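Long-range contacts in solute-binding periplasmic protein of iron/siderophore ABC transporter (Yersinia pestis, PDB 6B2Y), which probably binds chelated iron in the periplasm and hands it to an ABC transporter for uptake into the cell: residues L65-S70 with Y334-N339; A97-K102 with Q370-E375. All blocks are in the same frame, centred on the assembly; numbering follows the deposited sequence.

Contact 1. Residues L65-S70 with Y334-N339; sequences LFYAVS and YNSPYN
A buried helix-to-loop contact brings Tyr67, Ala68 and Ser70 of the short helix 66-70 against Ser336, Pro337 and Tyr338, in the loop between strand 326-330 and helix 340-350. Its centre lies about 6 Å from the centre of the chain. The polar interaction centres on Ser70 OG, which accepts a hydrogen bond of 3.0 Å from Tyr338 OH and donates one of 2.7 Å to Tyr67 O, one turn back. Serine suits the place because its short hydroxyl, set between the backbone N and the carbonyl carbon (chi1 76°), reaches its own helix while still receiving the phenol. The donor meets the Tyr67 carbonyl at a C=O...OG angle of 127°. Tyr338 also brings ring atom CE2 to 3.6 Å from Tyr67 O, which lies oblique to the ring. Helix 66-70 follows strand 58-60 of the parallel sheet, whereas the loop follows a strand of the mixed sheet; the contact thus joins the two lobes expected of a periplasmic binding protein. The Pro337 ring packs on Ala68, its CG lying 3.7 Å from Ala68 CB, and the small alanine admits the ring close to the helix backbone. Ser336 forms an ST turn: its OG, anti to the backbone N (chi1 164°), accepts from Tyr338 N at 3.0 Å, while Pro337 between them has no N-H to offer. The same OG packs 3.7 Å from Tyr67 CB. The far end of Tyr67 goes elsewhere, its OH hydrogen-bonding to Asp92.

Contact 2. Residues A97-K102 with Q370-E375; sequences AIYKAK and QFLAVE. With NA (sodium ion), chain C.
Tyr99 and Val374 meet beside a sodium site, where helix 93-102 of the periplasmic binding protein fold faces the turn that follows helix 360-371. Tyr99 OH binds the ion at 2.6 Å, with the sodium in the ring plane at the edge; water 3, at 2.9 Å from the ion, is another ligand. Phenol suits this place because one oxygen serves both metal and solvent: a second water donates to Tyr99 OH at 2.9 Å and accepts from Ala373 N, tying the ring tip to the backbone just beyond Leu372, where helical geometry is lost. Val374 uses both branches. Its side chain crosses that of Tyr99 at about a right angle, and CG1, anti to the carbonyl carbon (chi1 -67°), sits over the centre of one ring face in a CH-pi contact, 4.0 Å from the ring centroid to CG1. The other methyl, CG2, lies 3.9 Å from Tyr99 OH. A beta-branched residue can therefore touch face and phenol end together, while Val374 CB is left to Ile98 CG2, the apolar neighbour one residue back on the helix. On the more exposed flank Lys102 reaches across with its aliphatic chain. Its CE lies 3.2 Å from Ala373 O, and the bend at the last torsion (chi4 -40°) leaves Lys102 NZ farther from that oxygen, at 3.7 Å.

From the N terminus the chain passes 65-70, then 97-102, and reaches their partners 334-339 and 370-375 in the same order, so the two loops cross instead of nesting. Contact 1 closes a loop of 263 intervening residues and contact 2 one of 267. The first brings the approach to helix 340-350 onto helix 66-70; the second returns the exit of helix 360-371 to helix 93-102. Their centres are about 14 Å apart, yet they touch: the rings of Phe66 and Tyr99 meet edge-to-face, and Leu372 packs against both Ser70 and Tyr338, with CD2 on the first and CD1 on the second. The side chain of Tyr338 also comes within about 3 Å of the sodium ion, measured between nearest atoms.

Contact 1. Residues L65-S70 with Y334-N339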
ATOM      1  N   LEU A  65       0.528   7.558  -4.818  1.00 22.53           N
ATOM      2  CA  LEU A  65       0.301   6.981  -6.143  1.00 19.93           C
ATOM      3  C   LEU A  65       1.593   6.870  -6.934  1.00 20.02           C
ATOM      4  O   LEU A  65       1.619   6.215  -7.981  1.00 19.60           O
ATOM      5  CB  LEU A  65      -0.742   7.809  -6.908  1.00 21.12           C
ATOM      6  CG  LEU A  65      -2.147   7.569  -6.346  1.00 25.76           C
ATOM      7  CD1 LEU A  65      -3.192   8.507  -6.952  1.00 26.34           C
ATOM      8  CD2 LEU A  65      -2.553   6.090  -6.523  1.00 29.39           C
ATOM      9  N   PHE A  66       2.677   7.478  -6.448  1.00 19.05           N
ATOM     10  CA  PHE A  66       3.975   7.271  -7.061  1.00 21.71           C
ATOM     11  C   PHE A  66       4.348   5.795  -7.118  1.00 20.59           C
ATOM     12  O   PHE A  66       5.000   5.364  -8.074  1.00 21.80           O
ATOM     13  CB  PHE A  66       5.038   8.058  -6.295  1.00 22.96           C
ATOM     14  CG  PHE A  66       6.443   7.753  -6.733  1.00 26.31           C
ATOM     15  CD1 PHE A  66       6.873   8.100  -8.002  1.00 31.08           C
ATOM     16  CD2 PHE A  66       7.326   7.107  -5.881  1.00 26.44           C
ATOM     17  CE1 PHE A  66       8.162   7.813  -8.414  1.00 27.70           C
ATOM     18  CE2 PHE A  66       8.615   6.819  -6.292  1.00 29.61           C
ATOM     19  CZ  PHE A  66       9.026   7.173  -7.565  1.00 28.15           C
ATOM     20  N   TYR A  67       3.943   4.998  -6.121  1.00 19.28           N
ATOM     21  CA  TYR A  67       4.267   3.572  -6.181  1.00 22.57           C
ATOM     22  C   TYR A  67       3.742   2.967  -7.474  1.00 20.07           C
ATOM     23  O   TYR A  67       4.457   2.236  -8.165  1.00 20.75           O
ATOM     24  CB  TYR A  67       3.683   2.812  -4.991  1.00 19.10           C
ATOM     25  CG  TYR A  67       4.049   3.326  -3.625  1.00 19.96           C
ATOM     26  CD1 TYR A  67       5.367   3.664  -3.287  1.00 23.80           C
ATOM     27  CD2 TYR A  67       3.069   3.445  -2.643  1.00 22.20           C
ATOM     28  CE1 TYR A  67       5.674   4.127  -2.007  1.00 20.03           C
ATOM     29  CE2 TYR A  67       3.368   3.913  -1.376  1.00 22.03           C
ATOM     30  CZ  TYR A  67       4.675   4.249  -1.069  1.00 22.09           C
ATOM     31  OH  TYR A  67       4.938   4.699   0.200  1.00 23.87           O
ATOM     32  N   ALA A  68       2.490   3.268  -7.818  1.00 19.65           N
ATOM     33  CA  ALA A  68       1.902   2.684  -9.020  1.00 18.54           C
ATOM     34  C   ALA A  68       2.577   3.214 -10.272  1.00 19.89           C
ATOM     35  O   ALA A  68       2.884   2.448 -11.194  1.00 19.78           O
ATOM     36  CB  ALA A  68       0.396   2.957  -9.054  1.00 20.79           C
ATOM     37  N   VAL A  69       2.859   4.517 -10.303  1.00 18.92           N
ATOM     38  CA  VAL A  69       3.474   5.116 -11.481  1.00 20.37           C
ATOM     39  C   VAL A  69       4.900   4.612 -11.659  1.00 21.06           C
ATOM     40  O   VAL A  69       5.344   4.397 -12.796  1.00 20.93           O
ATOM     41  CB  VAL A  69       3.394   6.652 -11.372  1.00 23.98           C
ATOM     42  CG1 VAL A  69       4.279   7.344 -12.428  1.00 25.38           C
ATOM     43  CG2 VAL A  69       1.960   7.096 -11.512  1.00 24.92           C
ATOM     44  N   SER A  70       5.614   4.358 -10.556  1.00 21.05           N
ATOM     45  CA  SER A  70       6.989   3.861 -10.645  1.00 24.54           C
ATOM     46  C   SER A  70       7.088   2.554 -11.431  1.00 26.58           C
ATOM     47  O   SER A  70       8.121   2.297 -12.070  1.00 22.39           O
ATOM     48  CB  SER A  70       7.576   3.672  -9.247  1.00 23.89           C
ATOM     49  OG  SER A  70       7.064   2.503  -8.609  1.00 27.19           O
ATOM     50  N   TYR A 334      -1.338  -1.011   2.132  1.00 19.87           N
ATOM     51  CA  TYR A 334      -2.786  -0.844   2.147  1.00 18.75           C
ATOM     52  C   TYR A 334      -3.286   0.003   0.982  1.00 20.74           C
ATOM     53  O   TYR A 334      -4.500   0.091   0.771  1.00 18.52           O
ATOM     54  CB  TYR A 334      -3.219  -0.249   3.503  1.00 20.14           C
ATOM     55  CG  TYR A 334      -3.194   1.262   3.589  1.00 20.84           C
ATOM     56  CD1 TYR A 334      -4.320   1.972   4.000  1.00 29.16           C
ATOM     57  CD2 TYR A 334      -2.056   1.981   3.252  1.00 25.37           C
ATOM     58  CE1 TYR A 334      -4.304   3.355   4.065  1.00 28.23           C
ATOM     59  CE2 TYR A 334      -2.031   3.351   3.321  1.00 34.00           C
ATOM     60  CZ  TYR A 334      -3.154   4.033   3.730  1.00 35.68           C
ATOM     61  OH  TYR A 334      -3.129   5.411   3.800  1.00 51.62           O
ATOM     62  N   ASN A 335      -2.383   0.610   0.215  1.00 18.26           N
ATOM     63  CA  ASN A 335      -2.771   1.421  -0.944  1.00 18.51           C
ATOM     64  C   ASN A 335      -1.624   1.431  -1.953  1.00 17.80           C
ATOM     65  O   ASN A 335      -1.066   2.476  -2.297  1.00 20.53           O
ATOM     66  CB  ASN A 335      -3.138   2.841  -0.510  1.00 19.98           C
ATOM     67  CG  ASN A 335      -3.832   3.610  -1.605  1.00 22.23           C
ATOM     68  OD1 ASN A 335      -4.282   3.021  -2.588  1.00 20.75           O
ATOM     69  ND2 ASN A 335      -3.931   4.928  -1.446  1.00 24.57           N
ATOM     70  N   SER A 336      -1.250   0.247  -2.454  1.00 18.34           N
ATOM     71  CA  SER A 336      -0.129   0.169  -3.396  1.00 18.72           C
ATOM     72  C   SER A 336      -0.224  -1.104  -4.210  1.00 17.44           C
ATOM     73  O   SER A 336      -0.473  -2.163  -3.628  1.00 17.83           O
ATOM     74  CB  SER A 336       1.219   0.181  -2.666  1.00 17.08           C
ATOM     75  OG  SER A 336       2.249  -0.271  -3.545  1.00 18.37           O
ATOM     76  N   PRO A 337       0.028  -1.062  -5.520  1.00 17.78           N
ATOM     77  CA  PRO A 337       0.043  -2.311  -6.301  1.00 15.96           C
ATOM     78  C   PRO A 337       1.199  -3.241  -5.947  1.00 16.14           C
ATOM     79  O   PRO A 337       1.224  -4.386  -6.440  1.00 19.00           O
ATOM     80  CB  PRO A 337       0.140  -1.826  -7.749  1.00 17.73           C
ATOM     81  CG  PRO A 337       0.792  -0.444  -7.628  1.00 15.98           C
ATOM     82  CD  PRO A 337       0.265   0.130  -6.356  1.00 15.93           C
ATOM     83  N   TYR A 338       2.125  -2.816  -5.089  1.00 15.18           N
ATOM     84  CA  TYR A 338       3.116  -3.749  -4.565  1.00 17.99           C
ATOM     85  C   TYR A 338       2.505  -4.729  -3.578  1.00 20.15           C
ATOM     86  O   TYR A 338       3.220  -5.587  -3.052  1.00 18.57           O
ATOM     87  CB  TYR A 338       4.251  -3.020  -3.832  1.00 17.88           C
ATOM     88  CG  TYR A 338       5.205  -2.133  -4.602  1.00 20.55           C
ATOM     89  CD1 TYR A 338       6.475  -1.879  -4.091  1.00 23.43           C
ATOM     90  CD2 TYR A 338       4.842  -1.500  -5.788  1.00 22.35           C
ATOM     91  CE1 TYR A 338       7.358  -1.053  -4.754  1.00 24.22           C
ATOM     92  CE2 TYR A 338       5.719  -0.667  -6.459  1.00 24.34           C
ATOM     93  CZ  TYR A 338       6.973  -0.438  -5.927  1.00 26.83           C
ATOM     94  OH  TYR A 338       7.855   0.399  -6.579  1.00 36.59           O
ATOM     95  N   ASN A 339       1.201  -4.615  -3.301  1.00 16.46           N
ATOM     96  CA  ASN A 339       0.568  -5.351  -2.209  1.00 15.89           C
ATOM     97  C   ASN A 339       0.660  -6.864  -2.353  1.00 17.73           C
ATOM     98  O   ASN A 339       0.352  -7.569  -1.385  1.00 19.73           O
ATOM     99  CB  ASN A 339      -0.897  -4.903  -2.045  1.00 14.33           C
ATOM    100  CG  ASN A 339      -1.774  -5.228  -3.263  1.00 20.39           C
ATOM    101  OD1 ASN A 339      -1.678  -6.307  -3.837  1.00 17.72           O
ATOM    102  ND2 ASN A 339      -2.656  -4.295  -3.633  1.00 18.37           N
TER
HETATM  103  O   HOH W   1       0.337   3.543  -5.197  1.00 23.45           O

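Contact 2. Residues A97-K102 with Q370-E375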
ATOM      1  N   ALA A  97      13.944   8.998   0.710  1.00 26.36           N
ATOM      2  CA  ALA A  97      15.393   9.092   0.907  1.00 27.02           C
ATOM      3  C   ALA A  97      16.154   8.228  -0.092  1.00 31.03           C
ATOM      4  O   ALA A  97      17.184   8.652  -0.637  1.00 29.53           O
ATOM      5  CB  ALA A  97      15.745   8.685   2.338  1.00 27.30           C
ATOM      6  N   ILE A  98      15.668   7.009  -0.340  1.00 26.22           N
ATOM      7  CA  ILE A  98      16.369   6.105  -1.242  1.00 23.85           C
ATOM      8  C   ILE A  98      16.345   6.653  -2.660  1.00 29.06           C
ATOM      9  O   ILE A  98      17.344   6.566  -3.385  1.00 31.30           O
ATOM     10  CB  ILE A  98      15.756   4.695  -1.169  1.00 26.14           C
ATOM     11  CG1 ILE A  98      15.883   4.142   0.251  1.00 27.76           C
ATOM     12  CG2 ILE A  98      16.411   3.772  -2.210  1.00 27.04           C
ATOM     13  CD1 ILE A  98      17.305   3.778   0.650  1.00 28.76           C
ATOM     14  N   TYR A  99      15.207   7.224  -3.077  1.00 28.06           N
ATOM     15  CA  TYR A  99      15.117   7.859  -4.390  1.00 24.69           C
ATOM     16  C   TYR A  99      15.986   9.113  -4.466  1.00 32.54           C
ATOM     17  O   TYR A  99      16.628   9.369  -5.490  1.00 30.69           O
ATOM     18  CB  TYR A  99      13.665   8.198  -4.711  1.00 24.03           C
ATOM     19  CG  TYR A  99      12.929   7.018  -5.314  1.00 26.71           C
ATOM     20  CD1 TYR A  99      12.314   6.067  -4.510  1.00 28.06           C
ATOM     21  CD2 TYR A  99      12.897   6.837  -6.683  1.00 22.76           C
ATOM     22  CE1 TYR A  99      11.650   4.977  -5.076  1.00 24.45           C
ATOM     23  CE2 TYR A  99      12.245   5.756  -7.258  1.00 26.12           C
ATOM     24  CZ  TYR A  99      11.624   4.833  -6.450  1.00 28.24           C
ATOM     25  OH  TYR A  99      10.986   3.752  -7.035  1.00 25.08           O
ATOM     26  N   LYS A 100      16.001   9.910  -3.398  1.00 29.39           N
ATOM     27  CA  LYS A 100      16.799  11.138  -3.400  1.00 31.74           C
ATOM     28  C   LYS A 100      18.280  10.834  -3.602  1.00 35.26           C
ATOM     29  O   LYS A 100      18.982  11.564  -4.315  1.00 34.85           O
ATOM     30  CB  LYS A 100      16.582  11.894  -2.087  1.00 30.48           C
ATOM     31  CG  LYS A 100      17.375  13.197  -1.971  1.00 32.07           C
ATOM     32  CD  LYS A 100      16.974  13.972  -0.723  1.00 33.48           C
ATOM     33  CE  LYS A 100      17.671  15.333  -0.684  1.00 39.60           C
ATOM     34  NZ  LYS A 100      17.536  15.990   0.645  1.00 38.15           N
ATOM     35  N   ALA A 101      18.762   9.749  -2.991  1.00 30.29           N
ATOM     36  CA  ALA A 101      20.172   9.384  -3.109  1.00 34.32           C
ATOM     37  C   ALA A 101      20.560   9.146  -4.559  1.00 36.68           C
ATOM     38  O   ALA A 101      21.639   9.553  -5.000  1.00 36.76           O
ATOM     39  CB  ALA A 101      20.454   8.147  -2.263  1.00 29.63           C
ATOM     40  N   LYS A 102      19.675   8.515  -5.325  1.00 30.71           N
ATOM     41  CA  LYS A 102      19.927   8.215  -6.727  1.00 34.34           C
ATOM     42  C   LYS A 102      19.467   9.316  -7.670  1.00 34.86           C
ATOM     43  O   LYS A 102      20.035   9.468  -8.757  1.00 35.06           O
ATOM     44  CB  LYS A 102      19.228   6.905  -7.097  1.00 35.29           C
ATOM     45  CG  LYS A 102      19.682   6.289  -8.406  1.00 36.13           C
ATOM     46  CD  LYS A 102      19.424   4.799  -8.384  1.00 37.40           C
ATOM     47  CE  LYS A 102      20.103   4.116  -9.546  1.00 39.34           C
ATOM     48  NZ  LYS A 102      19.970   4.943 -10.768  1.00 46.73           N
ATOM     49  N   GLN A 370      12.904  -5.971 -12.183  1.00 26.13           N
ATOM     50  CA  GLN A 370      12.163  -5.927 -13.432  1.00 25.77           C
ATOM     51  C   GLN A 370      11.527  -4.567 -13.706  1.00 26.85           C
ATOM     52  O   GLN A 370      11.361  -4.202 -14.873  1.00 28.11           O
ATOM     53  CB  GLN A 370      11.065  -6.998 -13.440  1.00 27.01           C
ATOM     54  CG  GLN A 370      11.577  -8.396 -13.731  1.00 31.80           C
ATOM     55  CD  GLN A 370      10.529  -9.443 -13.476  1.00 34.11           C
ATOM     56  OE1 GLN A 370      10.672 -10.271 -12.576  1.00 39.90           O
ATOM     57  NE2 GLN A 370       9.454  -9.403 -14.250  1.00 38.69           N
ATOM     58  N   PHE A 371      11.125  -3.825 -12.666  1.00 24.26           N
ATOM     59  CA  PHE A 371      10.282  -2.652 -12.873  1.00 22.25           C
ATOM     60  C   PHE A 371      10.839  -1.341 -12.330  1.00 20.56           C
ATOM     61  O   PHE A 371      10.398  -0.280 -12.785  1.00 25.78           O
ATOM     62  CB  PHE A 371       8.889  -2.891 -12.261  1.00 22.70           C
ATOM     63  CG  PHE A 371       8.202  -4.100 -12.814  1.00 22.66           C
ATOM     64  CD1 PHE A 371       7.652  -4.069 -14.083  1.00 28.00           C
ATOM     65  CD2 PHE A 371       8.132  -5.270 -12.087  1.00 23.04           C
ATOM     66  CE1 PHE A 371       7.027  -5.194 -14.614  1.00 25.57           C
ATOM     67  CE2 PHE A 371       7.515  -6.395 -12.614  1.00 21.97           C
ATOM     68  CZ  PHE A 371       6.978  -6.357 -13.880  1.00 24.51           C
ATOM     69  N   LEU A 372      11.789  -1.368 -11.406  1.00 25.66           N
ATOM     70  CA  LEU A 372      12.176  -0.155 -10.700  1.00 25.97           C
ATOM     71  C   LEU A 372      13.625   0.232 -11.001  1.00 28.72           C
ATOM     72  O   LEU A 372      14.398  -0.534 -11.588  1.00 26.67           O
ATOM     73  CB  LEU A 372      11.964  -0.335  -9.193  1.00 27.49           C
ATOM     74  CG  LEU A 372      10.513  -0.661  -8.806  1.00 22.68           C
ATOM     75  CD1 LEU A 372      10.438  -0.775  -7.298  1.00 24.74           C
ATOM     76  CD2 LEU A 372       9.552   0.411  -9.321  1.00 20.32           C
ATOM     77  N   ALA A 373      13.985   1.447 -10.575  1.00 29.22           N
ATOM     78  CA  ALA A 373      15.310   2.019 -10.796  1.00 28.03           C
ATOM     79  C   ALA A 373      16.142   2.122  -9.522  1.00 31.81           C
ATOM     80  O   ALA A 373      17.246   2.681  -9.562  1.00 31.73           O
ATOM     81  CB  ALA A 373      15.179   3.407 -11.433  1.00 27.32           C
ATOM     82  N   VAL A 374      15.638   1.624  -8.398  1.00 29.26           N
ATOM     83  CA  VAL A 374      16.362   1.614  -7.136  1.00 29.88           C
ATOM     84  C   VAL A 374      16.527   0.172  -6.678  1.00 32.97           C
ATOM     85  O   VAL A 374      15.804  -0.734  -7.103  1.00 30.29           O
ATOM     86  CB  VAL A 374      15.659   2.456  -6.039  1.00 29.68           C
ATOM     87  CG1 VAL A 374      15.687   3.918  -6.393  1.00 26.60           C
ATOM     88  CG2 VAL A 374      14.218   2.003  -5.845  1.00 28.72           C
ATOM     89  N   GLU A 375      17.500  -0.032  -5.795  1.00 31.98           N
ATOM     90  CA  GLU A 375      17.700  -1.337  -5.195  1.00 35.65           C
ATOM     91  C   GLU A 375      16.748  -1.535  -4.021  1.00 30.34           C
ATOM     92  O   GLU A 375      16.449  -0.586  -3.283  1.00 32.51           O
ATOM     93  CB  GLU A 375      19.139  -1.491  -4.700  1.00 38.77           C
ATOM     94  CG  GLU A 375      19.832  -2.736  -5.220  1.00 44.41           C
ATOM     95  CD  GLU A 375      19.759  -2.832  -6.728  1.00 43.84           C
ATOM     96  OE1 GLU A 375      19.268  -3.858  -7.240  1.00 45.50           O
ATOM     97  OE2 GLU A 375      20.189  -1.877  -7.407  1.00 51.16           O
TER
HETATM   98 NA    NA C 401       9.581   2.533  -5.256  1.00 33.98          NA
HETATM   99  O   HOH W   2      12.065   3.110  -9.666  1.00 26.96           O
HETATM  100  O   HOH W   3      10.911   1.536  -2.896  1.00 30.13           O